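Side-chain contacts in oxidoreductase (PDB 3K1Y), which probably acts as an FMN-dependent oxidoreductase of the NADPH-dependent FMN reductase family, built on a flavodoxin-like fold: residues 28-33 / 90-95; 39-44 / 181-186; 57-62 / 73-78; 106-111 / 141-146. One frame throughout, in Å; residues are numbered along the deposited sequence.

Contact 1 (28-33 / 90-95); sequences RQIADS and VVATPV
A31 and A92 meet methyl to methyl, their CB atoms 4.1 Å apart, where the helix containing residues 28-33 lies against strand 88-94. Two side chains of a single carbon let the backbones come close, with the CA atoms of A31 and A92 separated by 6.0 Å. I30 adds a looser touch. The I30 side chain is extended, CG1 anti to the backbone N (chi1 -179°) and CD1 continuing the line (chi2 175°), while the CG2 branch is left to approach the CB of A92 at 4.4 Å; I30 also packs on V156 and A158 of strand 150-159. This is helix-on-sheet packing in the three-layer alpha/beta/alpha sandwich of a flavodoxin-like fold: helix 26-44 follows the first strand, 12-18, and rests on the parallel sheet, with A31 also touching V16 and S18 of that strand. V91 and T93 direct their CB atoms to the other side of the sheet from A92. Along the helix, R28 reaches one turn ahead to D32, NE donating to OD1 of D32 at 2.8 Å in a salt bridge. The carboxylate oxygen lies at the edge of the guanidinium, nearly in its plane, and is met on its syn side. NH1 of R28 forms a second salt bridge, with E55.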
loop_
_atom_site.group_PDB
_atom_site.type_symbol
_atom_site.label_atom_id
_atom_site.label_comp_id
_atom_site.label_asym_id
_atom_site.label_seq_id
_atom_site.Cartn_x
_atom_site.Cartn_y
_atom_site.Cartn_z
ATOM N N ARG A 28 9.633 -22.160 4.276
ATOM C CA ARG A 28 9.088 -23.490 4.042
ATOM C C ARG A 28 8.501 -24.058 5.328
ATOM O O ARG A 28 7.577 -24.873 5.288
ATOM C CB ARG A 28 10.161 -24.436 3.497
ATOM C CG ARG A 28 9.709 -25.899 3.364
ATOM C CD ARG A 28 8.371 -26.010 2.638
ATOM N NE ARG A 28 8.010 -27.388 2.317
ATOM C CZ ARG A 28 8.699 -28.162 1.481
ATOM N NH1 ARG A 28 9.786 -27.691 0.885
ATOM N NH2 ARG A 28 8.303 -29.401 1.234
ATOM N N GLN A 29 9.029 -23.618 6.466
ATOM C CA GLN A 29 8.537 -24.097 7.757
ATOM C C GLN A 29 7.127 -23.583 8.083
ATOM O O GLN A 29 6.276 -24.358 8.530
ATOM C CB GLN A 29 9.517 -23.720 8.871
ATOM C CG GLN A 29 10.912 -24.296 8.636
ATOM C CD GLN A 29 11.939 -23.865 9.678
ATOM O OE1 GLN A 29 12.106 -22.673 9.954
ATOM N NE2 GLN A 29 12.643 -24.838 10.247
ATOM N N ILE A 30 6.861 -22.298 7.859
ATOM C CA ILE A 30 5.526 -21.795 8.152
ATOM C C ILE A 30 4.569 -22.314 7.088
ATOM O O ILE A 30 3.390 -22.547 7.352
ATOM C CB ILE A 30 5.468 -20.253 8.193
ATOM C CG1 ILE A 30 4.043 -19.824 8.537
ATOM C CG2 ILE A 30 5.922 -19.655 6.854
ATOM C CD1 ILE A 30 3.872 -18.349 8.725
ATOM N N ALA A 31 5.096 -22.514 5.885
ATOM C CA ALA A 31 4.302 -23.035 4.783
ATOM C C ALA A 31 3.818 -24.436 5.158
ATOM O O ALA A 31 2.656 -24.777 4.947
ATOM C CB ALA A 31 5.143 -23.087 3.518
ATOM N N ASP A 32 4.711 -25.244 5.718
ATOM C CA ASP A 32 4.349 -26.598 6.130
ATOM C C ASP A 32 3.341 -26.563 7.272
ATOM O O ASP A 32 2.403 -27.365 7.300
ATOM C CB ASP A 32 5.585 -27.400 6.561
ATOM C CG ASP A 32 6.514 -27.706 5.399
ATOM O OD1 ASP A 32 6.036 -27.699 4.245
ATOM O OD2 ASP A 32 7.714 -27.967 5.639
ATOM N N SER A 33 3.529 -25.643 8.213
ATOM C CA SER A 33 2.597 -25.539 9.323
ATOM C C SER A 33 1.233 -25.209 8.769
ATOM O O SER A 33 0.222 -25.772 9.193
ATOM C CB SER A 33 3.019 -24.445 10.303
ATOM O OG SER A 33 4.080 -24.892 11.126
ATOM N N VAL A 90 -1.680 -21.917 -1.020
ATOM C CA VAL A 90 -0.968 -21.260 0.062
ATOM C C VAL A 90 0.314 -20.683 -0.531
ATOM O O VAL A 90 1.023 -21.365 -1.275
ATOM C CB VAL A 90 -0.601 -22.253 1.178
ATOM C CG1 VAL A 90 0.295 -21.570 2.216
ATOM C CG2 VAL A 90 -1.868 -22.771 1.825
ATOM N N VAL A 91 0.592 -19.422 -0.216
ATOM C CA VAL A 91 1.784 -18.751 -0.707
ATOM C C VAL A 91 2.541 -18.171 0.477
ATOM O O VAL A 91 1.961 -17.493 1.327
ATOM C CB VAL A 91 1.448 -17.605 -1.719
ATOM C CG1 VAL A 91 0.802 -18.187 -2.964
ATOM C CG2 VAL A 91 0.526 -16.558 -1.072
ATOM N N ALA A 92 3.834 -18.456 0.537
ATOM C CA ALA A 92 4.660 -17.976 1.631
ATOM C C ALA A 92 5.894 -17.325 1.048
ATOM O O ALA A 92 6.495 -17.844 0.109
ATOM C CB ALA A 92 5.060 -19.129 2.537
ATOM N N THR A 93 6.270 -16.183 1.607
ATOM C CA THR A 93 7.435 -15.480 1.116
ATOM C C THR A 93 8.254 -14.838 2.216
ATOM O O THR A 93 7.714 -14.348 3.205
ATOM C CB THR A 93 7.048 -14.338 0.131
ATOM O OG1 THR A 93 8.236 -13.715 -0.375
ATOM C CG2 THR A 93 6.225 -13.262 0.852
ATOM N N PRO A 94 9.581 -14.894 2.084
ATOM C CA PRO A 94 10.404 -14.253 3.104
ATOM C C PRO A 94 10.227 -12.768 2.756
ATOM O O PRO A 94 9.597 -12.436 1.749
ATOM C CB PRO A 94 11.812 -14.772 2.798
ATOM C CG PRO A 94 11.744 -15.133 1.344
ATOM C CD PRO A 94 10.392 -15.760 1.213
ATOM N N VAL A 95 10.749 -11.870 3.573
ATOM C CA VAL A 95 10.589 -10.460 3.267
ATOM C C VAL A 95 11.928 -9.859 2.909
ATOM O O VAL A 95 12.841 -9.831 3.728
ATOM C CB VAL A 95 9.985 -9.694 4.448
ATOM C CG1 VAL A 95 9.687 -8.249 4.026
ATOM C CG2 VAL A 95 8.720 -10.398 4.926
#

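Contact 2 (39-44 / 181-186); sequences TAAVSA and ELASLI
A41 and A183 face each other at the crossing of helices 26-44 and 165-188, each CB directed at the opposite helix and the two methyls modelled 3.3 Å apart. That spacing is short for two methyl carbons and, at 2.5 Å resolution, doubtful. The short helical segments 39-44 and 181-186 pass at an axial distance of 8.6 Å, their N-to-C directions 50° apart, and the CA atoms of V42 and A183 are separated by 5.3 Å. The small bump of A183 fits between A41 and V42: its CB has the methyl of A41 on one hand and, on the other, CG2 of V42 at 4.1 Å, with the backbone N of V42 also close. V42 owes this contact to its first torsion (chi1 168°), which sets CG1 anti to the backbone N and leaves CG2 beside that nitrogen, on the side of the partner helix. The same CG2 then meets CG2 of I186, one turn beyond A183, at 4.3 Å. A single valine branch thus touches side chains one turn apart on the other helix. No hydrogen bond joins the segments. V42 continues onto L49 of strand 49-55, L182 packs on P120 and I122 of strand 120-127, and E181 and L185 rest on strand 150-159, placing both helices on one side of the parallel sheet.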
loop_
_atom_site.group_PDB
_atom_site.type_symbol
_atom_site.label_atom_id
_atom_site.label_comp_id
_atom_site.label_asym_id
_atom_site.label_seq_id
_atom_site.Cartn_x
_atom_site.Cartn_y
_atom_site.Cartn_z
ATOM N N THR A 39 -4.666 -29.457 6.115
ATOM C CA THR A 39 -4.941 -30.880 5.980
ATOM C C THR A 39 -5.852 -31.346 7.105
ATOM O O THR A 39 -6.798 -32.096 6.876
ATOM C CB THR A 39 -3.645 -31.719 5.995
ATOM O OG1 THR A 39 -2.844 -31.373 4.858
ATOM C CG2 THR A 39 -3.966 -33.204 5.930
ATOM N N ALA A 40 -5.578 -30.890 8.322
ATOM C CA ALA A 40 -6.404 -31.276 9.454
ATOM C C ALA A 40 -7.805 -30.695 9.293
ATOM O O ALA A 40 -8.799 -31.390 9.511
ATOM C CB ALA A 40 -5.775 -30.794 10.761
ATOM N N ALA A 41 -7.875 -29.423 8.911
ATOM C CA ALA A 41 -9.155 -28.737 8.734
ATOM C C ALA A 41 -10.059 -29.413 7.695
ATOM O O ALA A 41 -11.283 -29.472 7.875
ATOM C CB ALA A 41 -8.915 -27.273 8.355
ATOM N N VAL A 42 -9.468 -29.906 6.606
ATOM C CA VAL A 42 -10.249 -30.590 5.577
ATOM C C VAL A 42 -10.645 -31.971 6.104
ATOM O O VAL A 42 -11.701 -32.514 5.756
ATOM C CB VAL A 42 -9.453 -30.775 4.289
ATOM C CG1 VAL A 42 -10.192 -31.733 3.363
ATOM C CG2 VAL A 42 -9.258 -29.439 3.615
ATOM N N SER A 43 -9.789 -32.530 6.952
ATOM C CA SER A 43 -10.054 -33.823 7.543
ATOM C C SER A 43 -11.255 -33.672 8.468
ATOM O O SER A 43 -12.139 -34.519 8.484
ATOM C CB SER A 43 -8.828 -34.301 8.323
ATOM O OG SER A 43 -9.077 -35.547 8.948
ATOM N N ALA A 44 -11.292 -32.578 9.224
ATOM C CA ALA A 44 -12.397 -32.317 10.151
ATOM C C ALA A 44 -13.714 -32.131 9.402
ATOM O O ALA A 44 -14.797 -32.366 9.941
ATOM C CB ALA A 44 -12.102 -31.089 10.993
ATOM N N GLU A 181 -10.627 -21.232 7.551
ATOM C CA GLU A 181 -11.229 -20.380 6.534
ATOM C C GLU A 181 -10.999 -20.993 5.157
ATOM O O GLU A 181 -11.931 -21.144 4.365
ATOM C CB GLU A 181 -10.623 -18.971 6.586
ATOM C CG GLU A 181 -11.268 -18.036 7.599
ATOM C CD GLU A 181 -10.369 -16.853 7.963
ATOM O OE1 GLU A 181 -9.763 -16.251 7.048
ATOM O OE2 GLU A 181 -10.273 -16.523 9.169
ATOM N N LEU A 182 -9.754 -21.362 4.882
ATOM C CA LEU A 182 -9.417 -21.950 3.597
ATOM C C LEU A 182 -10.091 -23.317 3.411
ATOM O O LEU A 182 -10.568 -23.634 2.313
ATOM C CB LEU A 182 -7.895 -22.062 3.465
ATOM C CG LEU A 182 -7.290 -22.606 2.169
ATOM C CD1 LEU A 182 -7.845 -21.880 0.953
ATOM C CD2 LEU A 182 -5.787 -22.438 2.235
ATOM N N ALA A 183 -10.156 -24.109 4.481
ATOM C CA ALA A 183 -10.777 -25.432 4.404
ATOM C C ALA A 183 -12.245 -25.338 4.011
ATOM O O ALA A 183 -12.747 -26.181 3.268
ATOM C CB ALA A 183 -10.635 -26.170 5.731
ATOM N N SER A 184 -12.939 -24.321 4.506
ATOM C CA SER A 184 -14.339 -24.162 4.160
ATOM C C SER A 184 -14.515 -23.903 2.675
ATOM O O SER A 184 -15.368 -24.522 2.038
ATOM C CB SER A 184 -14.979 -23.025 4.957
ATOM O OG SER A 184 -15.453 -23.504 6.197
ATOM N N LEU A 185 -13.731 -22.978 2.122
ATOM C CA LEU A 185 -13.837 -22.689 0.693
ATOM C C LEU A 185 -13.506 -23.959 -0.093
ATOM O O LEU A 185 -14.162 -24.282 -1.082
ATOM C CB LEU A 185 -12.877 -21.560 0.277
ATOM C CG LEU A 185 -13.223 -20.070 0.471
ATOM C CD1 LEU A 185 -14.621 -19.893 1.041
ATOM C CD2 LEU A 185 -12.185 -19.433 1.378
ATOM N N ILE A 186 -12.500 -24.691 0.371
ATOM C CA ILE A 186 -12.084 -25.916 -0.302
ATOM C C ILE A 186 -13.160 -26.996 -0.446
ATOM O O ILE A 186 -13.350 -27.537 -1.537
ATOM C CB ILE A 186 -10.837 -26.538 0.389
ATOM C CG1 ILE A 186 -9.639 -25.599 0.202
ATOM C CG2 ILE A 186 -10.552 -27.937 -0.184
ATOM C CD1 ILE A 186 -8.325 -26.170 0.626
#

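Contact 3 (57-62 / 73-78); sequences SELIPD and TTKLEE. With SO4 (sulfate ion), chain J.
D62 and T73 cross at about a right angle where the short helix 60-63 meets the start of helix 74-85; T73 is the N-cap of that second helix, and its hydroxyl makes the capping bond. OG1 of T73 donates to OD2 of D62 at 2.7 Å, using the anti lone pair of the carboxylate, and accepts from the backbone N of L76 at 3.1 Å. The hydroxyl can do both because OG1 lies between the backbone N and the carbonyl carbon (chi1 56°), folded back over the first turn. The two bonds fix its rotation, and CG2 of T73 settles against OD2 of D62. K75 also passes the carboxylate nearly at a right angle, but with its chain: CE lies 3.7 Å from OD2 of D62, whereas NZ, at 4.8 Å from that oxygen, makes no salt bridge with it. Farther back, CD2 of L59 packs obliquely on CG and CD of K75. L76 lays CD2 against the backbone O of D62. The helix start also holds a sulfate, probably from the crystallisation liquor, through T74 N and sulfate O1, an anion position that the helix dipole may favour. A water completes the junction, donating to O of D62 at 2.6 Å and accepting from N of T73 at 3.0 Å.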
loop_
_atom_site.group_PDB
_atom_site.type_symbol
_atom_site.label_atom_id
_atom_site.label_comp_id
_atom_site.label_asym_id
_atom_site.label_seq_id
_atom_site.Cartn_x
_atom_site.Cartn_y
_atom_site.Cartn_z
ATOM N N SER A 57 12.967 -21.812 -5.174
ATOM C CA SER A 57 14.427 -21.890 -5.306
ATOM C C SER A 57 14.858 -23.130 -6.092
ATOM O O SER A 57 16.022 -23.268 -6.468
ATOM C CB SER A 57 15.108 -21.881 -3.920
ATOM O OG SER A 57 14.769 -23.018 -3.141
ATOM N N GLU A 58 13.918 -24.035 -6.336
ATOM C CA GLU A 58 14.215 -25.247 -7.087
ATOM C C GLU A 58 13.701 -25.098 -8.516
ATOM O O GLU A 58 13.775 -26.026 -9.324
ATOM C CB GLU A 58 13.564 -26.458 -6.413
ATOM C CG GLU A 58 14.288 -26.941 -5.160
ATOM C CD GLU A 58 13.469 -27.937 -4.367
ATOM O OE1 GLU A 58 12.783 -28.777 -4.992
ATOM O OE2 GLU A 58 13.514 -27.886 -3.118
ATOM N N LEU A 59 13.190 -23.912 -8.822
ATOM C CA LEU A 59 12.665 -23.634 -10.145
ATOM C C LEU A 59 13.390 -22.466 -10.800
ATOM O O LEU A 59 12.953 -21.968 -11.838
ATOM C CB LEU A 59 11.179 -23.290 -10.059
ATOM C CG LEU A 59 10.181 -24.374 -9.675
ATOM C CD1 LEU A 59 8.783 -23.790 -9.825
ATOM C CD2 LEU A 59 10.341 -25.591 -10.563
ATOM N N ILE A 60 14.489 -22.024 -10.203
ATOM C CA ILE A 60 15.205 -20.884 -10.754
ATOM C C ILE A 60 15.485 -21.007 -12.258
ATOM O O ILE A 60 15.161 -20.104 -13.026
ATOM C CB ILE A 60 16.499 -20.629 -9.971
ATOM C CG1 ILE A 60 16.153 -20.357 -8.501
ATOM C CG2 ILE A 60 17.224 -19.425 -10.550
ATOM C CD1 ILE A 60 17.348 -20.201 -7.590
ATOM N N PRO A 61 16.085 -22.123 -12.701
ATOM C CA PRO A 61 16.353 -22.262 -14.138
ATOM C C PRO A 61 15.098 -22.324 -15.015
ATOM O O PRO A 61 15.081 -21.762 -16.107
ATOM C CB PRO A 61 17.188 -23.539 -14.220
ATOM C CG PRO A 61 16.789 -24.300 -12.993
ATOM C CD PRO A 61 16.693 -23.228 -11.943
ATOM N N ASP A 62 14.051 -22.998 -14.550
ATOM C CA ASP A 62 12.820 -23.092 -15.335
ATOM C C ASP A 62 12.121 -21.736 -15.354
ATOM O O ASP A 62 11.482 -21.353 -16.341
ATOM C CB ASP A 62 11.869 -24.131 -14.734
ATOM C CG ASP A 62 12.576 -25.415 -14.346
ATOM O OD1 ASP A 62 13.415 -25.367 -13.418
ATOM O OD2 ASP A 62 12.296 -26.467 -14.966
ATOM N N THR A 73 9.137 -25.213 -19.111
ATOM C CA THR A 73 9.714 -26.555 -19.124
ATOM C C THR A 73 8.587 -27.531 -18.794
ATOM O O THR A 73 7.537 -27.119 -18.303
ATOM C CB THR A 73 10.792 -26.736 -18.032
ATOM O OG1 THR A 73 10.227 -26.432 -16.750
ATOM C CG2 THR A 73 11.983 -25.847 -18.292
ATOM N N THR A 74 8.801 -28.815 -19.057
ATOM C CA THR A 74 7.789 -29.807 -18.735
ATOM C C THR A 74 7.449 -29.643 -17.261
ATOM O O THR A 74 6.281 -29.688 -16.871
ATOM C CB THR A 74 8.299 -31.246 -18.975
ATOM O OG1 THR A 74 8.299 -31.520 -20.378
ATOM C CG2 THR A 74 7.407 -32.260 -18.281
ATOM N N LYS A 75 8.477 -29.438 -16.446
ATOM C CA LYS A 75 8.275 -29.271 -15.014
ATOM C C LYS A 75 7.354 -28.109 -14.654
ATOM O O LYS A 75 6.427 -28.274 -13.859
ATOM C CB LYS A 75 9.615 -29.102 -14.293
ATOM C CG LYS A 75 9.457 -28.772 -12.810
ATOM C CD LYS A 75 10.504 -29.464 -11.967
ATOM C CE LYS A 75 11.915 -29.050 -12.344
ATOM N NZ LYS A 75 12.915 -29.914 -11.637
ATOM N N LEU A 76 7.612 -26.939 -15.238
ATOM C CA LEU A 76 6.813 -25.746 -14.973
ATOM C C LEU A 76 5.391 -25.901 -15.512
ATOM O O LEU A 76 4.431 -25.461 -14.871
ATOM C CB LEU A 76 7.495 -24.520 -15.588
ATOM C CG LEU A 76 6.990 -23.105 -15.282
ATOM C CD1 LEU A 76 6.723 -22.921 -13.790
ATOM C CD2 LEU A 76 8.043 -22.111 -15.760
ATOM N N GLU A 77 5.250 -26.534 -16.675
ATOM C CA GLU A 77 3.929 -26.746 -17.253
ATOM C C GLU A 77 3.119 -27.625 -16.307
ATOM O O GLU A 77 1.915 -27.427 -16.137
ATOM C CB GLU A 77 4.031 -27.426 -18.623
ATOM C CG GLU A 77 2.677 -27.657 -19.313
ATOM C CD GLU A 77 1.974 -26.358 -19.697
ATOM O OE1 GLU A 77 2.528 -25.590 -20.517
ATOM O OE2 GLU A 77 0.864 -26.104 -19.178
ATOM N N GLU A 78 3.780 -28.597 -15.687
ATOM C CA GLU A 78 3.094 -29.479 -14.752
ATOM C C GLU A 78 2.683 -28.719 -13.490
ATOM O O GLU A 78 1.593 -28.930 -12.948
ATOM C CB GLU A 78 3.984 -30.663 -14.385
ATOM C CG GLU A 78 3.973 -31.767 -15.411
ATOM C CD GLU A 78 4.969 -32.866 -15.100
ATOM O OE1 GLU A 78 5.375 -32.985 -13.922
ATOM O OE2 GLU A 78 5.333 -33.615 -16.032
HETATM S S SO4 J . 12.184 -29.983 -20.611
HETATM O O1 SO4 J . 10.977 -29.265 -20.852
HETATM O O2 SO4 J . 12.170 -30.635 -19.342
HETATM O O3 SO4 J . 12.231 -31.035 -21.606
HETATM O O4 SO4 J . 13.275 -29.055 -20.612
HETATM O O HOH W 1 10.131 -22.546 -18.197
#

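Contact 4 (106-111 / 141-146); sequences MFFDIL and RPLLSY
The phenyl ring of F108 carries CD2 of L143 over one face, 4.0 Å above the plane and displaced toward the rim, so that the methyl is 4.1 Å from the F108 CG atom. CD2 of L144 approaches the same ring obliquely, near CE1. In the flavodoxin-like alpha/beta/alpha arrangement, this joins helix 102-110 to helix 135-146, which follow the third and fourth strands of the parallel sheet. The backbones stay well apart, the CA atoms of F108 and L143 being separated by 8.8 Å, and the aromatic ring spans the interval. F108 directs its CB toward the opposing helix, with CG anti to the carbonyl carbon (chi1 -71°); L143 answers with CG anti to its backbone N (chi1 179°), bringing one leucine branch over the ring while the two side chains cross at a slant. L144 also packs on T121 and I123 of strand 120-127, connecting the helix pair to the sheet. F104 meets the F108 ring with the planes inclined by about 50°. The surroundings belong to a subunit interface: L143 touches K97 of a second subunit, and D109 OD2 accepts from G102 N of that subunit. Within the second helix, R141 O accepts from both S145 N and S145 OG, the hydroxyl at 3.2 Å and standing above the carbonyl plane of R141.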
loop_
_atom_site.group_PDB
_atom_site.type_symbol
_atom_site.label_atom_id
_atom_site.label_comp_id
_atom_site.label_asym_id
_atom_site.label_seq_id
_atom_site.Cartn_x
_atom_site.Cartn_y
_atom_site.Cartn_z
HETATM N N MSE A 106 8.324 -13.093 -9.564
HETATM C CA MSE A 106 8.578 -13.636 -10.881
HETATM C C MSE A 106 7.618 -14.764 -11.220
HETATM O O MSE A 106 7.021 -14.776 -12.295
HETATM C CB MSE A 106 10.013 -14.132 -10.967
HETATM C CG MSE A 106 10.466 -14.448 -12.374
HETATM SE SE MSE A 106 12.350 -14.803 -12.380
HETATM C CE MSE A 106 12.997 -12.971 -12.271
ATOM N N PHE A 107 7.465 -15.711 -10.302
ATOM C CA PHE A 107 6.571 -16.839 -10.525
ATOM C C PHE A 107 5.202 -16.335 -10.972
ATOM O O PHE A 107 4.712 -16.709 -12.042
ATOM C CB PHE A 107 6.424 -17.679 -9.251
ATOM C CG PHE A 107 5.498 -18.866 -9.407
ATOM C CD1 PHE A 107 5.888 -19.984 -10.142
ATOM C CD2 PHE A 107 4.229 -18.856 -8.829
ATOM C CE1 PHE A 107 5.026 -21.080 -10.297
ATOM C CE2 PHE A 107 3.362 -19.939 -8.977
ATOM C CZ PHE A 107 3.766 -21.057 -9.715
ATOM N N PHE A 108 4.588 -15.483 -10.160
ATOM C CA PHE A 108 3.284 -14.942 -10.512
ATOM C C PHE A 108 3.296 -14.249 -11.868
ATOM O O PHE A 108 2.376 -14.441 -12.666
ATOM C CB PHE A 108 2.793 -13.995 -9.420
ATOM C CG PHE A 108 2.402 -14.705 -8.168
ATOM C CD1 PHE A 108 1.129 -15.249 -8.034
ATOM C CD2 PHE A 108 3.335 -14.921 -7.155
ATOM C CE1 PHE A 108 0.788 -16.002 -6.916
ATOM C CE2 PHE A 108 3.006 -15.674 -6.031
ATOM C CZ PHE A 108 1.730 -16.217 -5.912
ATOM N N ASP A 109 4.331 -13.457 -12.143
ATOM C CA ASP A 109 4.414 -12.781 -13.436
ATOM C C ASP A 109 4.279 -13.787 -14.581
ATOM O O ASP A 109 3.677 -13.500 -15.616
ATOM C CB ASP A 109 5.755 -12.053 -13.601
ATOM C CG ASP A 109 5.949 -10.932 -12.601
ATOM O OD1 ASP A 109 4.944 -10.356 -12.131
ATOM O OD2 ASP A 109 7.115 -10.612 -12.303
ATOM N N ILE A 110 4.849 -14.969 -14.378
ATOM C CA ILE A 110 4.865 -16.026 -15.384
ATOM C C ILE A 110 3.524 -16.705 -15.660
ATOM O O ILE A 110 3.338 -17.301 -16.718
ATOM C CB ILE A 110 5.936 -17.106 -14.994
ATOM C CG1 ILE A 110 6.949 -17.244 -16.118
ATOM C CG2 ILE A 110 5.294 -18.456 -14.689
ATOM C CD1 ILE A 110 7.758 -15.988 -16.367
ATOM N N LEU A 111 2.595 -16.609 -14.715
ATOM C CA LEU A 111 1.283 -17.249 -14.848
ATOM C C LEU A 111 0.371 -16.597 -15.879
ATOM O O LEU A 111 0.554 -15.430 -16.226
ATOM C CB LEU A 111 0.567 -17.249 -13.496
ATOM C CG LEU A 111 1.318 -17.814 -12.285
ATOM C CD1 LEU A 111 0.492 -17.547 -11.031
ATOM C CD2 LEU A 111 1.584 -19.315 -12.460
ATOM N N ARG A 141 -1.745 -9.280 -0.727
ATOM C CA ARG A 141 -3.182 -9.231 -0.917
ATOM C C ARG A 141 -3.504 -8.549 -2.252
ATOM O O ARG A 141 -4.171 -9.122 -3.111
ATOM C CB ARG A 141 -3.820 -8.491 0.265
ATOM C CG ARG A 141 -5.333 -8.567 0.307
ATOM C CD ARG A 141 -5.834 -8.694 1.736
ATOM N NE ARG A 141 -6.867 -9.720 1.773
ATOM C CZ ARG A 141 -6.937 -10.692 2.670
ATOM N NH1 ARG A 141 -6.033 -10.785 3.637
ATOM N NH2 ARG A 141 -7.903 -11.592 2.571
ATOM N N PRO A 142 -3.014 -7.325 -2.454
ATOM C CA PRO A 142 -3.317 -6.662 -3.730
ATOM C C PRO A 142 -2.932 -7.521 -4.940
ATOM O O PRO A 142 -3.627 -7.518 -5.953
ATOM C CB PRO A 142 -2.498 -5.376 -3.660
ATOM C CG PRO A 142 -2.434 -5.102 -2.155
ATOM C CD PRO A 142 -2.156 -6.483 -1.604
ATOM N N LEU A 143 -1.825 -8.255 -4.823
ATOM C CA LEU A 143 -1.356 -9.109 -5.913
ATOM C C LEU A 143 -2.322 -10.256 -6.194
ATOM O O LEU A 143 -2.674 -10.506 -7.347
ATOM C CB LEU A 143 0.031 -9.679 -5.594
ATOM C CG LEU A 143 0.609 -10.617 -6.664
ATOM C CD1 LEU A 143 0.783 -9.868 -7.971
ATOM C CD2 LEU A 143 1.953 -11.188 -6.199
ATOM N N LEU A 144 -2.746 -10.951 -5.141
ATOM C CA LEU A 144 -3.671 -12.071 -5.290
ATOM C C LEU A 144 -5.055 -11.593 -5.704
ATOM O O LEU A 144 -5.747 -12.270 -6.470
ATOM C CB LEU A 144 -3.766 -12.872 -3.986
ATOM C CG LEU A 144 -2.768 -14.022 -3.797
ATOM C CD1 LEU A 144 -3.061 -15.120 -4.810
ATOM C CD2 LEU A 144 -1.339 -13.520 -3.951
ATOM N N SER A 145 -5.462 -10.427 -5.200
ATOM C CA SER A 145 -6.767 -9.878 -5.554
ATOM C C SER A 145 -6.783 -9.443 -7.005
ATOM O O SER A 145 -7.788 -9.604 -7.692
ATOM C CB SER A 145 -7.119 -8.698 -4.656
ATOM O OG SER A 145 -7.317 -9.147 -3.326
ATOM N N TYR A 146 -5.673 -8.884 -7.474
ATOM C CA TYR A 146 -5.596 -8.465 -8.863
ATOM C C TYR A 146 -5.821 -9.661 -9.789
ATOM O O TYR A 146 -6.329 -9.505 -10.894
ATOM C CB TYR A 146 -4.233 -7.856 -9.188
ATOM C CG TYR A 146 -4.079 -7.582 -10.665
ATOM C CD1 TYR A 146 -4.806 -6.562 -11.286
ATOM C CD2 TYR A 146 -3.261 -8.385 -11.458
ATOM C CE1 TYR A 146 -4.718 -6.354 -12.667
ATOM C CE2 TYR A 146 -3.170 -8.190 -12.833
ATOM C CZ TYR A 146 -3.896 -7.178 -13.432
ATOM O OH TYR A 146 -3.802 -7.000 -14.793
#

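How the contacts relate
From the N terminus, helix 26-44 enters contact 1 with residues 28-33 and contact 2 with residues 39-44. Contact 3 closes first, a short loop between 57-62 and 73-78 nested inside the larger loop that contact 1 completes at strand 88-94. Contact 4 follows in series, from 106-111 to 141-146. Contact 2 closes last, at 181-186; its span encloses contacts 3 and 4 and crosses that of contact 1. Strand 88-94 links the layers: V90 CG2 touches L182 CD2 of contact 2 at 4.0 Å, and V91 CG1 touches F108 CZ of contact 4 at 3.7 Å. Contacts 2 and 4 lie on opposite sides of the chain's centre, and L76 and F107 connect contacts 3 and 4.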